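Local coordinates for protein acetone carboxylase alpha subunit (Xanthobacter autotrophicus Py2, PDB 5M45) that forms the alpha subunit of a six-chain assembly, belongs to the hydantoinase B/oxoprolinase family and carries a bound manganese ion, at residues M322-R325 against T329-L332. Sequence-based numbering, arbitrary orientation.
Sequences MTIR and TWRL
Arg325 reaches across the hairpin to Thr329 and Arg331. Arg325 CB and CG pass Thr329 OG1 at 3.6 Å each, and CD keeps the same separation from that hydroxyl oxygen. Extended from CG to NE, the chain turns at the CD-NE bond, which brings Arg325 NH1 to Thr329 OG1, a 2.9 Å hydrogen bond with OG1 only 3° out of the guanidinium plane; Asp327 also hydrogen-bonds this hydroxyl. Arg325 NH2 ends 3.7 Å from Arg331 CD. The two guanidinium planes are inclined to each other, and Glu379 forms salt bridges with both arginines, which probably offsets their like charges. Arg325 N donates to Thr329 O, while Thr323 and Arg331 exchange two backbone hydrogen bonds, Thr323 N to Arg331 O being nearly straight (168°) and the return bond more bent. On the buried face, Met322 SD meets the Trp330 ring at its edge, 4.1 Å from Trp330 CZ3, a Met-aromatic contact, and Leu332 CD1, from the same strand as Trp330, sits over the centre of one ring face. Helices 257-282 and 401-422 pack against this side. With strand directions 176° apart and three residues between the segments, this is the turn end of an antiparallel beta hairpin, the central pair of a four-stranded mixed sheet.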
ATOM      1  N   MET A 322      11.111  22.945  30.151  1.00 15.88           N
ATOM      2  CA  MET A 322       9.905  22.558  30.914  1.00 16.74           C
ATOM      3  C   MET A 322       9.639  23.659  31.981  1.00 16.54           C
ATOM      4  O   MET A 322      10.520  23.939  32.777  1.00 16.67           O
ATOM      5  CB  MET A 322      10.101  21.164  31.575  1.00 17.09           C
ATOM      6  CG  MET A 322       9.022  20.701  32.585  1.00 17.99           C
ATOM      7  SD  MET A 322       9.587  19.297  33.615  1.00 19.30           S
ATOM      8  CE  MET A 322       9.787  18.012  32.330  1.00 19.58           C
ATOM      9  N   THR A 323       8.452  24.253  31.975  1.00 16.61           N
ATOM     10  CA  THR A 323       8.064  25.311  32.919  1.00 17.09           C
ATOM     11  C   THR A 323       6.866  24.853  33.770  1.00 17.01           C
ATOM     12  O   THR A 323       5.826  24.529  33.209  1.00 16.68           O
ATOM     13  CB  THR A 323       7.679  26.618  32.173  1.00 17.63           C
ATOM     14  OG1 THR A 323       8.746  27.001  31.326  1.00 17.97           O
ATOM     15  CG2 THR A 323       7.432  27.781  33.155  1.00 18.16           C
ATOM     16  N   ILE A 324       7.028  24.801  35.100  1.00 16.85           N
ATOM     17  CA  ILE A 324       5.925  24.526  36.029  1.00 16.84           C
ATOM     18  C   ILE A 324       5.569  25.872  36.652  1.00 17.56           C
ATOM     19  O   ILE A 324       6.436  26.545  37.225  1.00 17.53           O
ATOM     20  CB  ILE A 324       6.340  23.476  37.085  1.00 16.57           C
ATOM     21  CG1 ILE A 324       6.668  22.137  36.396  1.00 16.22           C
ATOM     22  CG2 ILE A 324       5.233  23.236  38.118  1.00 16.51           C
ATOM     23  CD1 ILE A 324       7.175  21.042  37.305  1.00 16.24           C
ATOM     24  N   ARG A 325       4.302  26.266  36.511  1.00 18.56           N
ATOM     25  CA  ARG A 325       3.784  27.556  37.008  1.00 19.46           C
ATOM     26  C   ARG A 325       3.171  27.479  38.420  1.00 19.67           C
ATOM     27  O   ARG A 325       2.747  26.422  38.863  1.00 19.92           O
ATOM     28  CB  ARG A 325       2.718  28.122  36.045  1.00 20.05           C
ATOM     29  CG  ARG A 325       3.198  28.286  34.611  1.00 20.46           C
ATOM     30  CD  ARG A 325       2.469  29.417  33.888  1.00 21.05           C
ATOM     31  NE  ARG A 325       2.794  29.458  32.462  1.00 21.34           N
ATOM     32  CZ  ARG A 325       2.235  28.706  31.515  1.00 21.37           C
ATOM     33  NH1 ARG A 325       1.254  27.840  31.777  1.00 21.64           N
ATOM     34  NH2 ARG A 325       2.675  28.831  30.265  1.00 21.18           N
ATOM     35  N   THR A 329      -0.404  24.783  36.258  1.00 19.51           N
ATOM     36  CA  THR A 329      -0.262  24.510  34.834  1.00 19.16           C
ATOM     37  C   THR A 329       1.211  24.230  34.533  1.00 18.68           C
ATOM     38  O   THR A 329       2.102  24.629  35.287  1.00 18.13           O
ATOM     39  CB  THR A 329      -0.775  25.678  33.935  1.00 19.49           C
ATOM     40  OG1 THR A 329      -0.091  26.896  34.220  1.00 20.15           O
ATOM     41  CG2 THR A 329      -2.289  25.913  34.099  1.00 19.58           C
ATOM     42  N   TRP A 330       1.464  23.565  33.410  1.00 18.23           N
ATOM     43  CA  TRP A 330       2.846  23.339  32.961  1.00 18.02           C
ATOM     44  C   TRP A 330       2.977  23.321  31.429  1.00 17.67           C
ATOM     45  O   TRP A 330       1.976  23.217  30.715  1.00 17.68           O
ATOM     46  CB  TRP A 330       3.496  22.126  33.648  1.00 18.02           C
ATOM     47  CG  TRP A 330       3.058  20.779  33.234  1.00 17.84           C
ATOM     48  CD1 TRP A 330       1.793  20.384  32.907  1.00 17.96           C
ATOM     49  CD2 TRP A 330       3.877  19.612  33.128  1.00 17.69           C
ATOM     50  NE1 TRP A 330       1.785  19.054  32.571  1.00 17.42           N
ATOM     51  CE2 TRP A 330       3.045  18.553  32.703  1.00 17.79           C
ATOM     52  CE3 TRP A 330       5.242  19.354  33.342  1.00 17.92           C
ATOM     53  CZ2 TRP A 330       3.530  17.268  32.503  1.00 17.62           C
ATOM     54  CZ3 TRP A 330       5.735  18.081  33.121  1.00 17.88           C
ATOM     55  CH2 TRP A 330       4.871  17.035  32.722  1.00 17.97           C
ATOM     56  N   ARG A 331       4.215  23.521  30.958  1.00 16.81           N
ATOM     57  CA  ARG A 331       4.488  23.777  29.564  1.00 16.75           C
ATOM     58  C   ARG A 331       5.776  23.073  29.151  1.00 16.25           C
ATOM     59  O   ARG A 331       6.776  23.115  29.881  1.00 15.89           O
ATOM     60  CB  ARG A 331       4.565  25.291  29.311  1.00 17.05           C
ATOM     61  CG  ARG A 331       4.853  25.711  27.883  1.00 17.06           C
ATOM     62  CD  ARG A 331       4.963  27.250  27.822  1.00 17.51           C
ATOM     63  NE  ARG A 331       5.202  27.736  26.466  1.00 17.61           N
ATOM     64  CZ  ARG A 331       4.278  27.863  25.523  1.00 17.76           C
ATOM     65  NH1 ARG A 331       2.999  27.583  25.772  1.00 18.23           N
ATOM     66  NH2 ARG A 331       4.637  28.274  24.312  1.00 17.69           N
ATOM     67  N   LEU A 332       5.737  22.430  27.980  1.00 16.04           N
ATOM     68  CA  LEU A 332       6.903  21.757  27.409  1.00 15.99           C
ATOM     69  C   LEU A 332       7.170  22.277  26.001  1.00 15.42           C
ATOM     70  O   LEU A 332       6.321  22.126  25.123  1.00 15.47           O
ATOM     71  CB  LEU A 332       6.699  20.261  27.402  1.00 16.71           C
ATOM     72  CG  LEU A 332       6.530  19.723  28.833  1.00 17.45           C
ATOM     73  CD1 LEU A 332       5.078  19.459  29.133  1.00 17.68           C
ATOM     74  CD2 LEU A 332       7.331  18.442  29.064  1.00 18.14           C
TER
HETATM   75  O   HOH W   1       8.466  25.869  28.749  1.00 13.30           O